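Local coordinates for protein glycosyl hydrolase, family 38 (Enterococcus faecalis, PDB 5KBP) that probably hydrolyses alpha-linked mannose from glycans, as a family 38 glycoside hydrolase, at residues 20-23 with 27-30; 353-358 with 366-371; 475-478 with 482-485; 427-432 with 437-442. One frame throughout, in Å; residues are numbered along the deposited sequence.

Interaction 1. Residues 20-23 with 27-30; sequences EWYL and EHHM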
loop_
_atom_site.group_PDB
_atom_site.type_symbol
_atom_site.label_atom_id
_atom_site.label_comp_id
_atom_site.label_asym_id
_atom_site.label_seq_id
_atom_site.Cartn_x
_atom_site.Cartn_y
_atom_site.Cartn_z
ATOM N N GLU A 20 -13.182 -5.393 1.361
ATOM C CA GLU A 20 -13.054 -4.018 0.894
ATOM C C GLU A 20 -13.943 -3.845 -0.327
ATOM O O GLU A 20 -13.927 -4.687 -1.229
ATOM C CB GLU A 20 -11.597 -3.677 0.563
ATOM C CG GLU A 20 -10.848 -4.790 -0.150
ATOM C CD GLU A 20 -9.356 -4.530 -0.228
ATOM O OE1 GLU A 20 -8.663 -5.251 -0.976
ATOM O OE2 GLU A 20 -8.877 -3.604 0.458
ATOM N N TRP A 21 -14.718 -2.760 -0.347
ATOM C CA TRP A 21 -15.668 -2.534 -1.429
ATOM C C TRP A 21 -15.904 -1.045 -1.664
ATOM O O TRP A 21 -15.050 -0.361 -2.236
ATOM C CB TRP A 21 -16.991 -3.242 -1.127
ATOM C CG TRP A 21 -17.920 -3.318 -2.303
ATOM C CD1 TRP A 21 -17.621 -3.042 -3.605
ATOM C CD2 TRP A 21 -19.303 -3.692 -2.280
ATOM N NE1 TRP A 21 -18.732 -3.223 -4.395
ATOM C CE2 TRP A 21 -19.777 -3.623 -3.605
ATOM C CE3 TRP A 21 -20.186 -4.081 -1.268
ATOM C CZ2 TRP A 21 -21.094 -3.926 -3.942
ATOM C CZ3 TRP A 21 -21.492 -4.381 -1.605
ATOM C CH2 TRP A 21 -21.934 -4.302 -2.931
ATOM N N TYR A 22 -17.062 -0.537 -1.235
ATOM C CA TYR A 22 -17.427 0.851 -1.496
ATOM C C TYR A 22 -16.789 1.830 -0.519
ATOM O O TYR A 22 -16.858 3.042 -0.749
ATOM C CB TYR A 22 -18.951 1.016 -1.470
ATOM C CG TYR A 22 -19.628 0.489 -0.224
ATOM C CD1 TYR A 22 -20.032 -0.837 -0.137
ATOM C CD2 TYR A 22 -19.881 1.322 0.859
ATOM C CE1 TYR A 22 -20.657 -1.323 0.996
ATOM C CE2 TYR A 22 -20.507 0.842 2.000
ATOM C CZ TYR A 22 -20.892 -0.480 2.061
ATOM O OH TYR A 22 -21.515 -0.966 3.186
ATOM N N LEU A 23 -16.183 1.344 0.552
ATOM C CA LEU A 23 -15.420 2.159 1.478
ATOM C C LEU A 23 -13.940 1.814 1.382
ATOM O O LEU A 23 -13.575 0.739 0.891
ATOM C CB LEU A 23 -15.903 1.943 2.919
ATOM C CG LEU A 23 -17.266 2.514 3.310
ATOM C CD1 LEU A 23 -17.629 2.095 4.726
ATOM C CD2 LEU A 23 -17.249 4.028 3.180
ATOM N N GLU A 27 -12.036 1.466 6.713
ATOM C CA GLU A 27 -13.406 1.780 7.112
ATOM C C GLU A 27 -14.225 0.508 7.289
ATOM O O GLU A 27 -14.970 0.372 8.266
ATOM C CB GLU A 27 -14.054 2.710 6.086
ATOM C CG GLU A 27 -13.421 4.097 6.003
ATOM C CD GLU A 27 -13.855 5.010 7.135
ATOM O OE1 GLU A 27 -14.858 4.689 7.805
ATOM O OE2 GLU A 27 -13.196 6.049 7.353
ATOM N N HIS A 28 -14.095 -0.440 6.355
ATOM C CA HIS A 28 -14.707 -1.750 6.545
ATOM C C HIS A 28 -14.044 -2.502 7.693
ATOM O O HIS A 28 -14.719 -3.198 8.458
ATOM C CB HIS A 28 -14.616 -2.575 5.261
ATOM C CG HIS A 28 -15.432 -2.037 4.129
ATOM N ND1 HIS A 28 -16.810 -1.999 4.156
ATOM C CD2 HIS A 28 -15.065 -1.531 2.928
ATOM C CE1 HIS A 28 -17.256 -1.486 3.024
ATOM N NE2 HIS A 28 -16.218 -1.196 2.260
ATOM N N HIS A 29 -12.722 -2.370 7.825
ATOM C CA HIS A 29 -11.990 -3.133 8.830
ATOM C C HIS A 29 -12.403 -2.738 10.241
ATOM O O HIS A 29 -12.576 -3.603 11.109
ATOM C CB HIS A 29 -10.487 -2.936 8.640
ATOM C CG HIS A 29 -9.647 -3.818 9.509
ATOM N ND1 HIS A 29 -8.326 -3.542 9.790
ATOM C CD2 HIS A 29 -9.936 -4.972 10.154
ATOM C CE1 HIS A 29 -7.839 -4.487 10.573
ATOM N NE2 HIS A 29 -8.795 -5.367 10.811
ATOM N N MET A 30 -12.564 -1.437 10.494
ATOM C CA MET A 30 -12.978 -0.995 11.822
ATOM C C MET A 30 -14.403 -1.428 12.138
ATOM O O MET A 30 -14.752 -1.593 13.314
ATOM C CB MET A 30 -12.839 0.521 11.941
ATOM C CG MET A 30 -11.406 1.029 11.877
ATOM S SD MET A 30 -10.336 0.332 13.152
ATOM C CE MET A 30 -9.435 -0.904 12.216
#

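Interaction 2. Residues 353-358 with 366-371; sequences HDSICG and RGMMTR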
loop_
_atom_site.group_PDB
_atom_site.type_symbol
_atom_site.label_atom_id
_atom_site.label_comp_id
_atom_site.label_asym_id
_atom_site.label_seq_id
_atom_site.Cartn_x
_atom_site.Cartn_y
_atom_site.Cartn_z
ATOM N N HIS A 353 -13.544 -11.203 -4.140
ATOM C CA HIS A 353 -14.161 -10.942 -5.439
ATOM C C HIS A 353 -14.281 -9.449 -5.720
ATOM O O HIS A 353 -14.007 -9.001 -6.837
ATOM C CB HIS A 353 -15.525 -11.633 -5.535
ATOM C CG HIS A 353 -16.499 -11.217 -4.477
ATOM N ND1 HIS A 353 -16.449 -11.704 -3.188
ATOM C CD2 HIS A 353 -17.561 -10.380 -4.522
ATOM C CE1 HIS A 353 -17.432 -11.174 -2.482
ATOM N NE2 HIS A 353 -18.121 -10.367 -3.268
ATOM N N ASP A 354 -14.656 -8.654 -4.716
ATOM C CA ASP A 354 -14.732 -7.212 -4.928
ATOM C C ASP A 354 -13.365 -6.587 -5.186
ATOM O O ASP A 354 -13.294 -5.518 -5.802
ATOM C CB ASP A 354 -15.402 -6.537 -3.734
ATOM C CG ASP A 354 -16.886 -6.830 -3.662
ATOM O OD1 ASP A 354 -17.462 -7.236 -4.693
ATOM O OD2 ASP A 354 -17.480 -6.646 -2.579
ATOM N N SER A 355 -12.285 -7.231 -4.744
ATOM C CA SER A 355 -10.947 -6.705 -4.995
ATOM C C SER A 355 -10.496 -6.992 -6.424
ATOM O O SER A 355 -10.244 -6.069 -7.206
ATOM C CB SER A 355 -9.954 -7.297 -3.991
ATOM O OG SER A 355 -10.253 -6.886 -2.669
ATOM N N ILE A 356 -10.406 -8.275 -6.784
ATOM C CA ILE A 356 -9.806 -8.652 -8.060
ATOM C C ILE A 356 -10.718 -8.301 -9.231
ATOM O O ILE A 356 -10.237 -8.050 -10.343
ATOM C CB ILE A 356 -9.435 -10.148 -8.048
ATOM C CG1 ILE A 356 -8.636 -10.520 -9.299
ATOM C CG2 ILE A 356 -10.682 -11.012 -7.911
ATOM C CD1 ILE A 356 -7.326 -9.768 -9.433
ATOM N N CYS A 357 -12.035 -8.259 -9.015
ATOM C CA CYS A 357 -12.936 -7.868 -10.095
ATOM C C CYS A 357 -12.789 -6.399 -10.466
ATOM O O CYS A 357 -13.279 -5.989 -11.524
ATOM C CB CYS A 357 -14.390 -8.155 -9.718
ATOM S SG CYS A 357 -14.829 -9.908 -9.678
ATOM N N GLY A 358 -12.131 -5.604 -9.628
ATOM C CA GLY A 358 -11.986 -4.188 -9.901
ATOM C C GLY A 358 -13.257 -3.391 -9.723
ATOM O O GLY A 358 -13.429 -2.359 -10.378
ATOM N N ARG A 366 -5.800 1.097 -5.160
ATOM C CA ARG A 366 -4.440 1.561 -4.909
ATOM C C ARG A 366 -3.791 0.760 -3.792
ATOM O O ARG A 366 -2.577 0.536 -3.812
ATOM C CB ARG A 366 -4.433 3.053 -4.570
ATOM C CG ARG A 366 -4.866 3.953 -5.715
ATOM C CD ARG A 366 -4.377 5.378 -5.516
ATOM N NE ARG A 366 -4.841 5.943 -4.253
ATOM C CZ ARG A 366 -5.996 6.580 -4.101
ATOM N NH1 ARG A 366 -6.809 6.735 -5.137
ATOM N NH2 ARG A 366 -6.340 7.064 -2.916
ATOM N N GLY A 367 -4.586 0.311 -2.818
ATOM C CA GLY A 367 -4.058 -0.557 -1.780
ATOM C C GLY A 367 -3.757 -1.955 -2.275
ATOM O O GLY A 367 -2.877 -2.631 -1.735
ATOM N N MET A 368 -4.482 -2.414 -3.299
ATOM C CA MET A 368 -4.177 -3.706 -3.905
ATOM C C MET A 368 -2.833 -3.678 -4.619
ATOM O O MET A 368 -2.116 -4.686 -4.627
ATOM C CB MET A 368 -5.279 -4.111 -4.887
ATOM C CG MET A 368 -6.625 -4.388 -4.251
ATOM S SD MET A 368 -7.846 -4.880 -5.483
ATOM C CE MET A 368 -7.036 -6.308 -6.203
ATOM N N MET A 369 -2.484 -2.545 -5.233
ATOM C CA MET A 369 -1.190 -2.430 -5.897
ATOM C C MET A 369 -0.045 -2.597 -4.907
ATOM O O MET A 369 0.983 -3.202 -5.234
ATOM C CB MET A 369 -1.085 -1.086 -6.614
ATOM C CG MET A 369 -1.907 -0.975 -7.892
ATOM S SD MET A 369 -1.179 -1.850 -9.293
ATOM C CE MET A 369 -2.116 -3.367 -9.280
ATOM N N THR A 370 -0.206 -2.072 -3.690
ATOM C CA THR A 370 0.815 -2.260 -2.664
ATOM C C THR A 370 0.963 -3.733 -2.307
ATOM O O THR A 370 2.085 -4.236 -2.163
ATOM C CB THR A 370 0.473 -1.435 -1.421
ATOM O OG1 THR A 370 0.540 -0.039 -1.735
ATOM C CG2 THR A 370 1.445 -1.741 -0.287
ATOM N N ARG A 371 -0.159 -4.444 -2.170
ATOM C CA ARG A 371 -0.100 -5.878 -1.905
ATOM C C ARG A 371 0.563 -6.622 -3.057
ATOM O O ARG A 371 1.358 -7.543 -2.835
ATOM C CB ARG A 371 -1.504 -6.428 -1.657
ATOM C CG ARG A 371 -2.266 -5.752 -0.528
ATOM C CD ARG A 371 -3.457 -6.603 -0.114
ATOM N NE ARG A 371 -4.320 -5.933 0.855
ATOM C CZ ARG A 371 -5.471 -5.344 0.547
ATOM N NH1 ARG A 371 -6.195 -4.763 1.494
ATOM N NH2 ARG A 371 -5.900 -5.337 -0.708
#

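Interaction 3. Residues 475-478 with 482-485; sequences DLPK and RQPY. With SO4 (sulfate ion), chain L.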
loop_
_atom_site.group_PDB
_atom_site.type_symbol
_atom_site.label_atom_id
_atom_site.label_comp_id
_atom_site.label_asym_id
_atom_site.label_seq_id
_atom_site.Cartn_x
_atom_site.Cartn_y
_atom_site.Cartn_z
ATOM N N ASP A 475 26.527 -6.062 -4.366
ATOM C CA ASP A 475 26.221 -7.394 -3.875
ATOM C C ASP A 475 25.867 -7.317 -2.398
ATOM O O ASP A 475 26.407 -6.491 -1.656
ATOM C CB ASP A 475 27.397 -8.361 -4.073
ATOM C CG ASP A 475 27.525 -8.836 -5.505
ATOM O OD1 ASP A 475 26.581 -8.618 -6.291
ATOM O OD2 ASP A 475 28.564 -9.441 -5.840
ATOM N N LEU A 476 24.949 -8.187 -1.979
ATOM C CA LEU A 476 24.518 -8.290 -0.588
ATOM C C LEU A 476 24.853 -9.693 -0.094
ATOM O O LEU A 476 23.985 -10.580 -0.074
ATOM C CB LEU A 476 23.030 -7.981 -0.443
ATOM C CG LEU A 476 22.602 -6.594 -0.933
ATOM C CD1 LEU A 476 21.118 -6.373 -0.690
ATOM C CD2 LEU A 476 23.427 -5.502 -0.263
ATOM N N PRO A 477 26.101 -9.934 0.300
ATOM C CA PRO A 477 26.475 -11.263 0.793
ATOM C C PRO A 477 25.801 -11.574 2.121
ATOM O O PRO A 477 25.417 -10.686 2.884
ATOM C CB PRO A 477 27.996 -11.171 0.947
ATOM C CG PRO A 477 28.263 -9.716 1.144
ATOM C CD PRO A 477 27.237 -8.997 0.313
ATOM N N LYS A 478 25.661 -12.871 2.387
ATOM C CA LYS A 478 24.965 -13.345 3.575
ATOM C C LYS A 478 25.823 -13.300 4.832
ATOM O O LYS A 478 25.330 -13.659 5.907
ATOM C CB LYS A 478 24.466 -14.775 3.351
ATOM C CG LYS A 478 23.540 -14.920 2.160
ATOM C CD LYS A 478 22.302 -14.059 2.327
ATOM C CE LYS A 478 21.443 -14.089 1.079
ATOM N NZ LYS A 478 20.183 -13.317 1.257
ATOM N N ARG A 482 27.606 -4.789 2.511
ATOM C CA ARG A 482 27.314 -4.605 1.096
ATOM C C ARG A 482 28.599 -4.345 0.317
ATOM O O ARG A 482 29.579 -3.816 0.849
ATOM C CB ARG A 482 26.335 -3.449 0.899
ATOM C CG ARG A 482 26.774 -2.150 1.552
ATOM C CD ARG A 482 25.910 -0.987 1.098
ATOM N NE ARG A 482 26.360 0.284 1.659
ATOM C CZ ARG A 482 25.742 0.930 2.644
ATOM N NH1 ARG A 482 24.636 0.432 3.182
ATOM N NH2 ARG A 482 26.230 2.080 3.087
ATOM N N GLN A 483 28.591 -4.726 -0.959
ATOM C CA GLN A 483 29.777 -4.655 -1.814
ATOM C C GLN A 483 29.454 -3.846 -3.063
ATOM O O GLN A 483 28.941 -4.387 -4.052
ATOM C CB GLN A 483 30.269 -6.053 -2.180
ATOM C CG GLN A 483 30.642 -6.915 -0.985
ATOM C CD GLN A 483 30.921 -8.348 -1.378
ATOM O OE1 GLN A 483 30.543 -8.789 -2.462
ATOM N NE2 GLN A 483 31.591 -9.085 -0.500
ATOM N N PRO A 484 29.755 -2.550 -3.063
ATOM C CA PRO A 484 29.476 -1.723 -4.240
ATOM C C PRO A 484 30.589 -1.804 -5.273
ATOM O O PRO A 484 31.763 -2.004 -4.950
ATOM C CB PRO A 484 29.381 -0.312 -3.650
ATOM C CG PRO A 484 30.344 -0.345 -2.503
ATOM C CD PRO A 484 30.302 -1.756 -1.947
ATOM N N TYR A 485 30.205 -1.627 -6.537
ATOM C CA TYR A 485 31.166 -1.727 -7.626
ATOM C C TYR A 485 30.604 -1.075 -8.881
ATOM O O TYR A 485 29.403 -0.816 -8.990
ATOM C CB TYR A 485 31.538 -3.187 -7.915
ATOM C CG TYR A 485 30.357 -4.091 -8.199
ATOM C CD1 TYR A 485 29.797 -4.163 -9.470
ATOM C CD2 TYR A 485 29.809 -4.883 -7.199
ATOM C CE1 TYR A 485 28.720 -4.990 -9.732
ATOM C CE2 TYR A 485 28.734 -5.715 -7.454
ATOM C CZ TYR A 485 28.193 -5.763 -8.720
ATOM O OH TYR A 485 27.124 -6.591 -8.971
HETATM S S SO4 L . 24.020 -11.106 -4.294
HETATM O O1 SO4 L . 24.478 -12.044 -3.275
HETATM O O2 SO4 L . 25.003 -11.044 -5.373
HETATM O O3 SO4 L . 22.738 -11.556 -4.829
HETATM O O4 SO4 L . 23.865 -9.781 -3.701
#

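Interaction 4. Residues 427-432 with 437-442; sequences ERLPFY and EDLYHE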
loop_
_atom_site.group_PDB
_atom_site.type_symbol
_atom_site.label_atom_id
_atom_site.label_comp_id
_atom_site.label_asym_id
_atom_site.label_seq_id
_atom_site.Cartn_x
_atom_site.Cartn_y
_atom_site.Cartn_z
ATOM N N GLU A 427 33.261 -7.712 -16.477
ATOM C CA GLU A 427 34.276 -7.034 -15.684
ATOM C C GLU A 427 33.614 -6.413 -14.464
ATOM O O GLU A 427 32.400 -6.193 -14.435
ATOM C CB GLU A 427 35.017 -5.971 -16.501
ATOM C CG GLU A 427 36.175 -6.525 -17.315
ATOM C CD GLU A 427 36.193 -6.000 -18.734
ATOM O OE1 GLU A 427 35.403 -5.085 -19.042
ATOM O OE2 GLU A 427 36.995 -6.510 -19.544
ATOM N N ARG A 428 34.430 -6.126 -13.451
ATOM C CA ARG A 428 33.907 -5.646 -12.174
ATOM C C ARG A 428 35.000 -4.888 -11.441
ATOM O O ARG A 428 36.052 -5.459 -11.135
ATOM C CB ARG A 428 33.398 -6.817 -11.336
ATOM C CG ARG A 428 32.851 -6.436 -9.975
ATOM C CD ARG A 428 31.633 -7.280 -9.648
ATOM N NE ARG A 428 31.622 -7.737 -8.263
ATOM C CZ ARG A 428 30.661 -8.491 -7.740
ATOM N NH1 ARG A 428 29.631 -8.867 -8.485
ATOM N NH2 ARG A 428 30.728 -8.866 -6.470
ATOM N N LEU A 429 34.754 -3.609 -11.158
ATOM C CA LEU A 429 35.694 -2.774 -10.417
ATOM C C LEU A 429 35.070 -2.379 -9.085
ATOM O O LEU A 429 34.211 -1.484 -9.044
ATOM C CB LEU A 429 36.068 -1.526 -11.223
ATOM C CG LEU A 429 36.674 -1.727 -12.613
ATOM C CD1 LEU A 429 37.075 -0.387 -13.216
ATOM C CD2 LEU A 429 37.864 -2.677 -12.563
ATOM N N PRO A 430 35.454 -3.009 -7.976
ATOM C CA PRO A 430 34.883 -2.633 -6.679
ATOM C C PRO A 430 35.253 -1.208 -6.300
ATOM O O PRO A 430 36.227 -0.636 -6.793
ATOM C CB PRO A 430 35.499 -3.648 -5.709
ATOM C CG PRO A 430 35.965 -4.782 -6.572
ATOM C CD PRO A 430 36.374 -4.152 -7.866
ATOM N N PHE A 431 34.451 -0.631 -5.400
ATOM C CA PHE A 431 34.636 0.772 -5.043
ATOM C C PHE A 431 35.948 1.010 -4.305
ATOM O O PHE A 431 36.522 2.101 -4.412
ATOM C CB PHE A 431 33.461 1.268 -4.201
ATOM C CG PHE A 431 32.311 1.792 -5.015
ATOM C CD1 PHE A 431 32.220 1.520 -6.370
ATOM C CD2 PHE A 431 31.332 2.575 -4.426
ATOM C CE1 PHE A 431 31.165 2.008 -7.120
ATOM C CE2 PHE A 431 30.277 3.066 -5.170
ATOM C CZ PHE A 431 30.194 2.782 -6.519
ATOM N N TYR A 432 36.445 0.018 -3.564
ATOM C CA TYR A 432 37.705 0.212 -2.854
ATOM C C TYR A 432 38.903 0.290 -3.791
ATOM O O TYR A 432 40.014 0.563 -3.324
ATOM C CB TYR A 432 37.920 -0.899 -1.815
ATOM C CG TYR A 432 37.998 -2.312 -2.360
ATOM C CD1 TYR A 432 39.169 -2.797 -2.932
ATOM C CD2 TYR A 432 36.911 -3.171 -2.270
ATOM C CE1 TYR A 432 39.245 -4.088 -3.421
ATOM C CE2 TYR A 432 36.981 -4.467 -2.750
ATOM C CZ TYR A 432 38.150 -4.918 -3.326
ATOM O OH TYR A 432 38.222 -6.205 -3.809
ATOM N N GLU A 437 33.577 7.420 -10.114
ATOM C CA GLU A 437 33.403 7.946 -11.464
ATOM C C GLU A 437 34.576 7.582 -12.362
ATOM O O GLU A 437 34.398 7.416 -13.575
ATOM C CB GLU A 437 33.203 9.463 -11.430
ATOM C CG GLU A 437 34.326 10.247 -10.774
ATOM C CD GLU A 437 34.177 11.743 -10.975
ATOM O OE1 GLU A 437 33.722 12.154 -12.065
ATOM O OE2 GLU A 437 34.506 12.510 -10.046
ATOM N N ASP A 438 35.778 7.449 -11.794
ATOM C CA ASP A 438 36.918 7.005 -12.586
ATOM C C ASP A 438 36.731 5.567 -13.054
ATOM O O ASP A 438 37.000 5.247 -14.218
ATOM C CB ASP A 438 38.211 7.146 -11.783
ATOM C CG ASP A 438 38.504 8.584 -11.396
ATOM O OD1 ASP A 438 37.884 9.495 -11.982
ATOM O OD2 ASP A 438 39.357 8.802 -10.509
ATOM N N LEU A 439 36.259 4.690 -12.163
ATOM C CA LEU A 439 35.995 3.307 -12.548
ATOM C C LEU A 439 34.902 3.230 -13.604
ATOM O O LEU A 439 34.959 2.391 -14.512
ATOM C CB LEU A 439 35.603 2.488 -11.317
ATOM C CG LEU A 439 36.512 2.594 -10.091
ATOM C CD1 LEU A 439 35.942 1.797 -8.924
ATOM C CD2 LEU A 439 37.923 2.139 -10.424
ATOM N N TYR A 440 33.895 4.100 -13.497
ATOM C CA TYR A 440 32.799 4.114 -14.462
ATOM C C TYR A 440 33.309 4.415 -15.865
ATOM O O TYR A 440 33.064 3.652 -16.807
ATOM C CB TYR A 440 31.750 5.140 -14.025
ATOM C CG TYR A 440 30.560 5.286 -14.945
ATOM C CD1 TYR A 440 30.576 6.194 -15.995
ATOM C CD2 TYR A 440 29.409 4.535 -14.746
ATOM C CE1 TYR A 440 29.487 6.339 -16.832
ATOM C CE2 TYR A 440 28.312 4.673 -15.578
ATOM C CZ TYR A 440 28.358 5.577 -16.619
ATOM O OH TYR A 440 27.273 5.721 -17.452
ATOM N N HIS A 441 34.031 5.527 -16.022
ATOM C CA HIS A 441 34.542 5.899 -17.335
ATOM C C HIS A 441 35.705 5.021 -17.779
ATOM O O HIS A 441 35.961 4.920 -18.983
ATOM C CB HIS A 441 34.957 7.372 -17.338
ATOM C CG HIS A 441 33.809 8.320 -17.175
ATOM N ND1 HIS A 441 33.525 8.950 -15.983
ATOM C CD2 HIS A 441 32.868 8.737 -18.055
ATOM C CE1 HIS A 441 32.461 9.719 -16.136
ATOM N NE2 HIS A 441 32.043 9.607 -17.384
ATOM N N GLU A 442 36.410 4.382 -16.842
ATOM C CA GLU A 442 37.446 3.428 -17.228
ATOM C C GLU A 442 36.844 2.233 -17.954
ATOM O O GLU A 442 37.363 1.799 -18.990
ATOM C CB GLU A 442 38.227 2.969 -15.997
ATOM C CG GLU A 442 39.231 1.864 -16.271
ATOM C CD GLU A 442 39.992 1.450 -15.030
ATOM O OE1 GLU A 442 40.210 2.308 -14.150
ATOM O OE2 GLU A 442 40.367 0.263 -14.931
#

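Interaction 1. Residues 20-23 with 27-30
Here the imidazole of H28, in the first turn of helix 25-45, plugs into the concave side of the loop 20-23 that leads into that helix, touching L23, Y22 and W21 with different parts of one ring. The evidence is strongest at NE2. It accepts a hydrogen bond from L23 N at 3.1 Å with an N-H...N angle of 146°, the donor tilted 33° out of the ring plane. L23 CB lies over one face of the same ring, 3.6 Å from the centroid, a CH-pi contact. L23 therefore grips the ring at a nitrogen and over a face; with Y22 and H235 this limits its rotation. The outer corner CE1 points at a face of the Y22 ring, 3.9 Å from CZ: a T-shaped pair with the planes at 88°. H28 CG, anti to the carbonyl carbon, projects the ring off the helix into the loop. In the N-terminal family 38 domain this is a beta-loop-alpha unit: strand 7-13 ends, the loop follows, and helix 25-45 begins. L23 CB also meets E27 CB at 3.7 Å, the two side chains crossing at about a right angle. Beyond the two segments, the H28 ring stacks on H235, while W760 meets the rings of both W21 and Y22 edge-to-face. Y22 packs on L476 and L23 on Y474, both of the second subunit.

Interaction 2. Residues 353-358 with 366-371
S355 is the first residue of 353-358 to meet the second segment, and it meets M368 alone. Its CB lies 3.5 Å from M368 SD, and its backbone O approaches the same sulfur at 3.2 Å and the terminal methyl CE at 3.4 Å. The thioether is therefore laid against the side of the short helix 353-356, over the S355 carbonyl. The OG of S355 turns elsewhere and bonds to E20 OE1, which also salt-bridges R371 NH2, so one carboxylate spans both segments of the contact. I356 follows with its backbone N 3.9 Å from M368 CE; its side chain packs instead on N310. C357 N bonds to H353 O at 3.0 Å. G358 then leaves helical conformation with a positive phi of 72°, and its N bonds back to S355 O at 3.1 Å, so the carbonyl under the thioether is satisfied from within its own segment. M368 reaches across because its chain runs straight through chi2 (-179°) and bends only at chi3 (57°), which swings CE over the peptide between S355 and I356. The contact is thus carried by van der Waals packing in the middle domain, where long helices form a bundle. Helix 304-332 touches both segments, with K307 on the I356 carbonyl and Y305, L306 and W309 against M369, while helix 362-393 also faces the second subunit, where T370 meets its own counterpart, T370 of that subunit.

Interaction 3. Residues 475-478 with 482-485
The ring of Y485 meets D475 at its edge: OD1 of the aspartate lies near the ring plane, with the carboxylate turned 71° against it, and the OH makes a weak hydrogen bond to that OD1 at 3.4 Å. R428 adds a cation-pi contact to the same ring and a salt bridge to D475 OD2, modelled too short for its geometry to be relied on. Q483 OE1 lies 3.6 Å from D475 CB and NE2 3.8 Å from P477 CG, the chain crossing the proline at a slant. These side chains sit at the end of a beta hairpin in which strand 463-475 turns into strand 483-499. D475 and Q483 form an antiparallel hydrogen-bonded pair near its end, side chains on the same face: D475 N to Q483 O is 3.0 Å, and Q483 N to D475 O is 2.9 Å, the latter in the carbonyl plane. Beyond this pair, in the loop ends, L476 CD2 packs on R482 CB at 3.7 Å. R482 CG sits between the backbone N and the carbonyl carbon (chi1 53°), and the chain then runs extended, carrying its guanidinium off to a cation-pi contact with W760 of the second subunit. A sulfate, probably from the crystallisation liquor, takes the L476 N-H on O4 at 2.6 Å in a straight but short bond (179°). Its O2 stands 3.0 Å from D475 OD1.

Interaction 4. Residues 427-432 with 437-442
Strand 427-430 and helix 437-442 run nearly antiparallel, axes 9.2 Å apart and 166° between their directions, with L429 and L439 nearest across the gap at 6.5 Å between CA atoms. Those two leucines carry the contact. L429 CD1 touches L439 CB at 3.7 Å, the two side chains crossing at a slant. CD1 of L439 goes further, reaching the strand backbone: it lies 3.2 Å from P430 O and 3.7 Å from L429 O, resting against two successive carbonyl oxygens. L439 CG, anti to its own carbonyl carbon (chi1 -50°), directs CD1 to that backbone. E442, one turn on, adds its carboxylate: the extended chain brings OE2 to 3.8 Å from L429 CD1, at the exposed margin, where the carboxylate merely lies against the methyl. The helix itself is reinforced at its start, where E437 O accepts from H441 N at 3.1 Å and from H441 ND1 at 3.0 Å, the two donors coming from opposite faces of its carbonyl plane. The contact therefore closes a strand-turn-helix connection by apolar packing. In its surroundings, L429 also packs on L443 farther along helix 436-445, strand 416-430 pairs with strand 483-499 through L429 with M486 and E427 with K488, and the helix faces the second subunit, where E437 salt-bridges R628 of that subunit and Y440 packs on A626 of the same neighbouring subunit.

Overall arrangement
From the N terminus, interaction 1 closes the short turn between 20-23 and helix 25-45 in the N-terminal domain, and interaction 2 closes the bend from 353-356 into helix 362-393 in the middle domain. Interaction 4 then shuts the turn between strand 416-430 and helix 436-445, and interaction 3 the hairpin loop ahead of strand 483-499. The four loops follow in series and none nests or crosses. Interactions 1 and 2 touch, tying the first domain to the helices. Interactions 3 and 4 adjoin in one sheet, P484 O meeting F431 N. The two pairs stand apart within a chain, yet W21 packs on R482 of the second subunit.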